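Local coordinates for protein aminofutalosine deaminase (Helicobacter pylori, PDB 7LKK) that deaminates aminofutalosine hydrolytically in the menaquinone pathway, working at a metal centre in an amidohydrolase barrel, and probably also converts adenosine to inosine, at residues S162-L166 with E167-A171; Q277-S280 with L281-K285; L296-P300 with F301-L305. One frame throughout, in Å; residues are numbered along the deposited sequence.

Interaction 1 (S162-L166 with E167-A171)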
loop_
_atom_site.group_PDB
_atom_site.type_symbol
_atom_site.label_atom_id
_atom_site.label_comp_id
_atom_site.label_asym_id
_atom_site.label_seq_id
_atom_site.Cartn_x
_atom_site.Cartn_y
_atom_site.Cartn_z
ATOM N N SER A 162 8.629 7.632 33.455
ATOM C CA SER A 162 7.389 8.126 34.040
ATOM C C SER A 162 7.498 8.408 35.533
ATOM O O SER A 162 6.508 8.818 36.145
ATOM C CB SER A 162 6.257 7.127 33.786
ATOM O OG SER A 162 6.731 5.796 33.873
ATOM N N SER A 163 8.667 8.203 36.133
ATOM C CA SER A 163 8.887 8.492 37.544
ATOM C C SER A 163 10.166 9.303 37.680
ATOM O O SER A 163 11.222 8.886 37.193
ATOM C CB SER A 163 8.969 7.203 38.369
ATOM O OG SER A 163 10.220 6.563 38.198
ATOM N N TYR A 164 10.064 10.458 38.335
ATOM C CA TYR A 164 11.184 11.390 38.396
ATOM C C TYR A 164 12.374 10.780 39.128
ATOM O O TYR A 164 12.229 10.200 40.207
ATOM C CB TYR A 164 10.758 12.687 39.082
ATOM C CG TYR A 164 11.842 13.742 39.095
ATOM C CD1 TYR A 164 12.755 13.819 40.139
ATOM C CD2 TYR A 164 11.957 14.656 38.057
ATOM C CE1 TYR A 164 13.750 14.776 40.148
ATOM C CE2 TYR A 164 12.948 15.618 38.059
ATOM C CZ TYR A 164 13.841 15.674 39.108
ATOM O OH TYR A 164 14.831 16.629 39.115
ATOM N N SER A 165 13.556 10.922 38.533
ATOM C CA SER A 165 14.799 10.462 39.142
ATOM C C SER A 165 15.923 11.370 38.672
ATOM O O SER A 165 16.212 11.422 37.472
ATOM C CB SER A 165 15.088 9.003 38.774
ATOM O OG SER A 165 16.467 8.708 38.901
ATOM N N LEU A 166 16.550 12.086 39.609
ATOM C CA LEU A 166 17.681 12.935 39.249
ATOM C C LEU A 166 18.850 12.116 38.718
ATOM O O LEU A 166 19.599 12.589 37.856
ATOM C CB LEU A 166 18.120 13.771 40.453
ATOM C CG LEU A 166 19.185 14.843 40.202
ATOM C CD1 LEU A 166 18.776 15.766 39.061
ATOM C CD2 LEU A 166 19.460 15.639 41.469
ATOM N N GLU A 167 19.025 10.891 39.220
ATOM C CA GLU A 167 20.072 10.023 38.691
ATOM C C GLU A 167 19.803 9.671 37.233
ATOM O O GLU A 167 20.724 9.656 36.409
ATOM C CB GLU A 167 20.191 8.758 39.540
ATOM C CG GLU A 167 20.951 8.959 40.845
ATOM C CD GLU A 167 21.521 7.664 41.397
ATOM O OE1 GLU A 167 20.890 6.606 41.203
ATOM O OE2 GLU A 167 22.601 7.707 42.024
ATOM N N LYS A 168 18.542 9.386 36.896
ATOM C CA LYS A 168 18.209 9.054 35.516
ATOM C C LYS A 168 18.397 10.260 34.605
ATOM O O LYS A 168 18.796 10.113 33.444
ATOM C CB LYS A 168 16.773 8.532 35.433
ATOM C CG LYS A 168 16.578 7.124 35.983
ATOM C CD LYS A 168 17.610 6.154 35.425
ATOM C CE LYS A 168 18.492 5.585 36.530
ATOM N NZ LYS A 168 19.135 4.304 36.127
ATOM N N LEU A 169 18.107 11.460 35.113
ATOM C CA LEU A 169 18.366 12.679 34.354
ATOM C C LEU A 169 19.853 12.838 34.071
ATOM O O LEU A 169 20.257 13.150 32.945
ATOM C CB LEU A 169 17.839 13.896 35.112
ATOM C CG LEU A 169 16.360 14.245 34.961
ATOM C CD1 LEU A 169 16.017 15.460 35.809
ATOM C CD2 LEU A 169 16.013 14.488 33.498
ATOM N N LYS A 170 20.688 12.647 35.097
ATOM C CA LYS A 170 22.123 12.845 34.927
ATOM C C LYS A 170 22.720 11.809 33.984
ATOM O O LYS A 170 23.597 12.133 33.173
ATOM C CB LYS A 170 22.820 12.805 36.286
ATOM C CG LYS A 170 22.493 13.993 37.183
ATOM C CD LYS A 170 22.996 15.301 36.585
ATOM C CE LYS A 170 24.504 15.283 36.403
ATOM N NZ LYS A 170 25.075 16.657 36.322
ATOM N N ALA A 171 22.268 10.555 34.084
ATOM C CA ALA A 171 22.714 9.541 33.135
ATOM C C ALA A 171 22.241 9.873 31.724
ATOM O O ALA A 171 22.958 9.623 30.752
ATOM C CB ALA A 171 22.227 8.153 33.568
#
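Y164 and L169 meet with their side chains crossed at about a right angle, the CD1 methyl of L169 lying obliquely against the phenol end, 3.7 Å from Y164 OH and 3.8 Å from Y164 CE2. Y164 reaches it because CG stands opposite its own backbone N (chi1 -176°), which throws the ring forward over the first helical turn. The same leucine methyl also nears L166 CD1, at 4.3 Å. S165 points its side chain toward the helix, and OG accepts the N-H of K168 at 3.0 Å in a fairly straight bond (159°). S165 is thus the N-cap of helix 166-180, and the Y164-L169 pair one residue before the cap and four after it is a hydrophobic staple, closing the loop that leaves strand 152-159 of the amidohydrolase barrel. K168 passes alongside the cap, its CG 3.3 Å from S165 OG, before its bent chain carries the ammonium away. The carbonyls of S165 and L166 take the N-H groups of L169 and K170, and K170 CG brushes the second of them, 3.3 Å from L166 O. E167 extends into solvent near the helix start, where its negative charge would probably suit the helix dipole. On the inner side, M203 of helix 201-213 packs against both Y164 and L169.

Interaction 2 (Q277-S280 with L281-K285)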
loop_
_atom_site.group_PDB
_atom_site.type_symbol
_atom_site.label_atom_id
_atom_site.label_comp_id
_atom_site.label_asym_id
_atom_site.label_seq_id
_atom_site.Cartn_x
_atom_site.Cartn_y
_atom_site.Cartn_z
ATOM N N GLN A 277 -3.012 11.717 15.115
ATOM C CA GLN A 277 -4.317 11.461 14.503
ATOM C C GLN A 277 -5.478 11.721 15.454
ATOM O O GLN A 277 -6.599 11.959 14.991
ATOM C CB GLN A 277 -4.425 10.024 13.991
ATOM C CG GLN A 277 -3.200 9.499 13.286
ATOM C CD GLN A 277 -2.302 8.743 14.228
ATOM O OE1 GLN A 277 -1.525 9.341 14.970
ATOM N NE2 GLN A 277 -2.419 7.421 14.228
ATOM N N PHE A 278 -5.246 11.668 16.765
ATOM C CA PHE A 278 -6.295 11.902 17.746
ATOM C C PHE A 278 -6.208 13.287 18.373
ATOM O O PHE A 278 -6.849 13.536 19.401
ATOM C CB PHE A 278 -6.263 10.813 18.818
ATOM C CG PHE A 278 -6.666 9.462 18.302
ATOM C CD1 PHE A 278 -7.978 9.029 18.402
ATOM C CD2 PHE A 278 -5.741 8.638 17.686
ATOM C CE1 PHE A 278 -8.355 7.793 17.913
ATOM C CE2 PHE A 278 -6.111 7.402 17.193
ATOM C CZ PHE A 278 -7.419 6.975 17.312
ATOM N N ALA A 279 -5.430 14.187 17.782
ATOM C CA ALA A 279 -5.426 15.580 18.196
ATOM C C ALA A 279 -6.610 16.299 17.565
ATOM O O ALA A 279 -6.795 16.255 16.344
ATOM C CB ALA A 279 -4.117 16.260 17.795
ATOM N N SER A 280 -7.419 16.947 18.399
ATOM C CA SER A 280 -8.531 17.732 17.893
ATOM C C SER A 280 -8.012 18.958 17.142
ATOM O O SER A 280 -6.816 19.267 17.147
ATOM C CB SER A 280 -9.445 18.164 19.038
ATOM O OG SER A 280 -8.797 19.124 19.853
ATOM N N LEU A 281 -8.937 19.664 16.488
ATOM C CA LEU A 281 -8.564 20.893 15.794
ATOM C C LEU A 281 -8.016 21.929 16.769
ATOM O O LEU A 281 -7.040 22.624 16.465
ATOM C CB LEU A 281 -9.763 21.452 15.027
ATOM C CG LEU A 281 -9.509 22.722 14.210
ATOM C CD1 LEU A 281 -8.383 22.506 13.210
ATOM C CD2 LEU A 281 -10.779 23.173 13.506
ATOM N N GLU A 282 -8.626 22.040 17.951
ATOM C CA GLU A 282 -8.112 22.964 18.957
ATOM C C GLU A 282 -6.694 22.590 19.374
ATOM O O GLU A 282 -5.836 23.466 19.539
ATOM C CB GLU A 282 -9.036 22.993 20.174
ATOM C CG GLU A 282 -8.591 23.975 21.251
ATOM C CD GLU A 282 -9.200 23.680 22.608
ATOM O OE1 GLU A 282 -10.330 23.151 22.654
ATOM O OE2 GLU A 282 -8.545 23.979 23.630
ATOM N N ALA A 283 -6.426 21.292 19.534
ATOM C CA ALA A 283 -5.089 20.858 19.925
ATOM C C ALA A 283 -4.063 21.179 18.845
ATOM O O ALA A 283 -2.961 21.652 19.146
ATOM C CB ALA A 283 -5.094 19.360 20.233
ATOM N N LEU A 284 -4.407 20.932 17.578
ATOM C CA LEU A 284 -3.494 21.266 16.490
ATOM C C LEU A 284 -3.267 22.771 16.407
ATOM O O LEU A 284 -2.144 23.227 16.159
ATOM C CB LEU A 284 -4.035 20.727 15.167
ATOM C CG LEU A 284 -4.008 19.211 14.970
ATOM C CD1 LEU A 284 -4.481 18.850 13.567
ATOM C CD2 LEU A 284 -2.616 18.657 15.227
ATOM N N LYS A 285 -4.326 23.558 16.608
ATOM C CA LYS A 285 -4.170 25.009 16.622
ATOM C C LYS A 285 -3.334 25.460 17.813
ATOM O O LYS A 285 -2.543 26.404 17.703
ATOM C CB LYS A 285 -5.543 25.681 16.642
ATOM C CG LYS A 285 -6.282 25.617 15.316
ATOM C CD LYS A 285 -7.598 26.372 15.393
ATOM C CE LYS A 285 -7.447 27.786 14.858
ATOM N NZ LYS A 285 -6.498 27.835 13.710
#
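L281 follows S280 directly and opens the helix, its CB close to the S280 carbonyl carbon while the bond to CB leads away from the loop; the side chain touches E318 of helix 313-318. E282 comes next; its CB passes 3.9 Å from S280 OG, and the extended chain then carries the carboxylate away from the turn. A283 makes the capping bond: its backbone N donates to S280 OG at 3.2 Å, with an N-H...O angle of 159°. The serine hydroxyl is set for this by a chi1 of 70°, which tucks OG between its own backbone N and carbonyl carbon, facing the first turn. The A283 methyl lies 3.7 Å from S280 OG, and also packs on the A279 methyl, 4.1 Å between the two CB atoms. L284 N donates to S280 O at 3.0 Å, and L284 CG lies against that oxygen at 3.6 Å. With CG opposite the carbonyl carbon (chi1 -71°), L284 CD2 is set 3.8 Å from A279 CB; R315 of helix 313-318 and A319 also touch this leucine. K285 carries the helix on with a bond from its N to L281 O. Serine at the N-cap, with A279 before it paired to L284 in the fourth helical position, matches the positions of a hydrophobic staple, with alanine as its small partner, at the head of helix 281-291 in the amidohydrolase barrel.

Interaction 3 (L296-P300 with F301-L305)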
loop_
_atom_site.group_PDB
_atom_site.type_symbol
_atom_site.label_atom_id
_atom_site.label_comp_id
_atom_site.label_asym_id
_atom_site.label_seq_id
_atom_site.Cartn_x
_atom_site.Cartn_y
_atom_site.Cartn_z
ATOM N N LEU A 296 4.496 18.755 11.947
ATOM C CA LEU A 296 3.737 17.516 12.043
ATOM C C LEU A 296 4.367 16.442 11.164
ATOM O O LEU A 296 4.632 16.672 9.981
ATOM C CB LEU A 296 2.284 17.744 11.633
ATOM C CG LEU A 296 1.470 18.716 12.488
ATOM C CD1 LEU A 296 -0.005 18.613 12.140
ATOM C CD2 LEU A 296 1.693 18.452 13.971
ATOM N N ILE A 297 4.604 15.271 11.747
ATOM C CA ILE A 297 5.140 14.116 11.034
ATOM C C ILE A 297 4.065 13.041 11.014
ATOM O O ILE A 297 3.471 12.729 12.054
ATOM C CB ILE A 297 6.430 13.592 11.688
ATOM C CG1 ILE A 297 7.368 14.749 12.052
ATOM C CG2 ILE A 297 7.121 12.592 10.768
ATOM C CD1 ILE A 297 7.920 15.503 10.863
ATOM N N THR A 298 3.808 12.479 9.838
ATOM C CA THR A 298 2.780 11.461 9.680
ATOM C C THR A 298 3.400 10.156 9.194
ATOM O O THR A 298 4.284 10.156 8.331
ATOM C CB THR A 298 1.673 11.935 8.724
ATOM O OG1 THR A 298 0.596 10.991 8.730
ATOM C CG2 THR A 298 2.199 12.120 7.302
ATOM N N CYS A 299 2.948 9.045 9.772
ATOM C CA CYS A 299 3.453 7.711 9.449
ATOM C C CYS A 299 2.263 6.837 9.088
ATOM O O CYS A 299 1.678 6.174 9.959
ATOM C CB CYS A 299 4.250 7.127 10.614
ATOM S SG CYS A 299 5.572 8.204 11.241
ATOM N N PRO A 300 1.870 6.801 7.809
ATOM C CA PRO A 300 0.606 6.131 7.445
ATOM C C PRO A 300 0.558 4.644 7.767
ATOM O O PRO A 300 -0.471 4.163 8.258
ATOM C CB PRO A 300 0.489 6.386 5.931
ATOM C CG PRO A 300 1.834 6.848 5.483
ATOM C CD PRO A 300 2.482 7.503 6.666
ATOM N N PHE A 301 1.623 3.889 7.485
ATOM C CA PHE A 301 1.556 2.447 7.711
ATOM C C PHE A 301 1.553 2.120 9.199
ATOM O O PHE A 301 0.792 1.256 9.649
ATOM C CB PHE A 301 2.714 1.739 7.005
ATOM C CG PHE A 301 2.387 0.339 6.563
ATOM C CD1 PHE A 301 2.532 -0.729 7.434
ATOM C CD2 PHE A 301 1.925 0.093 5.280
ATOM C CE1 PHE A 301 2.229 -2.018 7.032
ATOM C CE2 PHE A 301 1.619 -1.195 4.871
ATOM C CZ PHE A 301 1.770 -2.251 5.747
ATOM N N SER A 302 2.390 2.807 9.979
ATOM C CA SER A 302 2.385 2.611 11.425
ATOM C C SER A 302 1.028 2.955 12.027
ATOM O O SER A 302 0.521 2.228 12.889
ATOM C CB SER A 302 3.490 3.449 12.068
ATOM O OG SER A 302 3.360 3.465 13.478
ATOM N N ASN A 303 0.421 4.060 11.579
ATOM C CA ASN A 303 -0.893 4.445 12.085
ATOM C C ASN A 303 -1.934 3.371 11.795
ATOM O O ASN A 303 -2.820 3.116 12.621
ATOM C CB ASN A 303 -1.331 5.773 11.468
ATOM C CG ASN A 303 -0.501 6.950 11.941
ATOM O OD1 ASN A 303 0.271 6.849 12.897
ATOM N ND2 ASN A 303 -0.660 8.082 11.269
ATOM N N ARG A 304 -1.857 2.745 10.617
ATOM C CA ARG A 304 -2.814 1.696 10.272
ATOM C C ARG A 304 -2.601 0.448 11.118
ATOM O O ARG A 304 -3.567 -0.226 11.493
ATOM C CB ARG A 304 -2.709 1.351 8.788
ATOM C CG ARG A 304 -3.778 0.379 8.298
ATOM C CD ARG A 304 -5.166 0.978 8.443
ATOM N NE ARG A 304 -6.225 0.024 8.124
ATOM C CZ ARG A 304 -7.001 -0.563 9.029
ATOM N NH1 ARG A 304 -6.837 -0.298 10.319
ATOM N NH2 ARG A 304 -7.942 -1.414 8.646
ATOM N N LEU A 305 -1.345 0.116 11.418
ATOM C CA LEU A 305 -1.059 -1.109 12.157
ATOM C C LEU A 305 -1.362 -0.972 13.643
ATOM O O LEU A 305 -1.661 -1.975 14.302
ATOM C CB LEU A 305 0.402 -1.514 11.969
ATOM C CG LEU A 305 0.856 -1.924 10.569
ATOM C CD1 LEU A 305 2.301 -2.399 10.612
ATOM C CD2 LEU A 305 -0.052 -3.001 9.994
HETATM O O HOH W 1 0.191 10.520 11.422
#
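C299 O accepts a hydrogen bond from N303 N at 2.9 Å, and P300 O one from R304 N at 3.1 Å, the first bonds of a short helix that starts as strand 294-298 ends. This is a strand-to-helix turn of the amidohydrolase TIM barrel beside the iron site, with C299 at the N-cap and P300 in the first helical position, where a residue lacking an N-H costs no helical bond. F301 N turns instead to the carboxylate of E341. C299 and S302 touch through their CB atoms, 4.0 Å apart. The nearest atoms of the C299 and H79 side chains are about 4 Å apart, H79 being an iron ligand, while S302 OG hydrogen-bonds D328 OD2, a second-shell bond that would help orient another iron ligand. R304 leads away from the turn: NE and NH2 donate to the backbone oxygens of L346 and M351 of the second subunit, so this helix also takes part in the dimer contact. N303 bends back toward the strand, CG opposite its carbonyl carbon (chi1 -69°), and lays one face of its amide on the cap carbonyl. C299 O sits almost squarely above N303 CG at 3.0 Å, with OD1 and ND2 of that amide equally far from it at 3.3 Å, and neither is hydrogen-bonded to it. OD1 has a weak bond to the pocket residue H275, while ND2 donates at 2.6 Å to a water that also bonds T298 OG1 at 2.8 Å.

Followed from the N terminus, the three contacts come in series; none nests in or crosses another. Interaction 1 closes the loop between strand 152-159 and helix 166-180 at the surface, its centre about 30 Å from the centres of the other two. Interaction 2, partly buried, closes the loop between strand 269-275 and helix 281-291, and after that helix the chain returns as strand 294-298, a parallel neighbour of 269-275, to enter interaction 3 beside the metal site. Interactions 2 and 3 touch: Q277 NE2 packs 3.0 Å from N303 CG, and L284 CD2 lies 4.0 Å from L296 CD1, joining helix 281-291 to the strand after it.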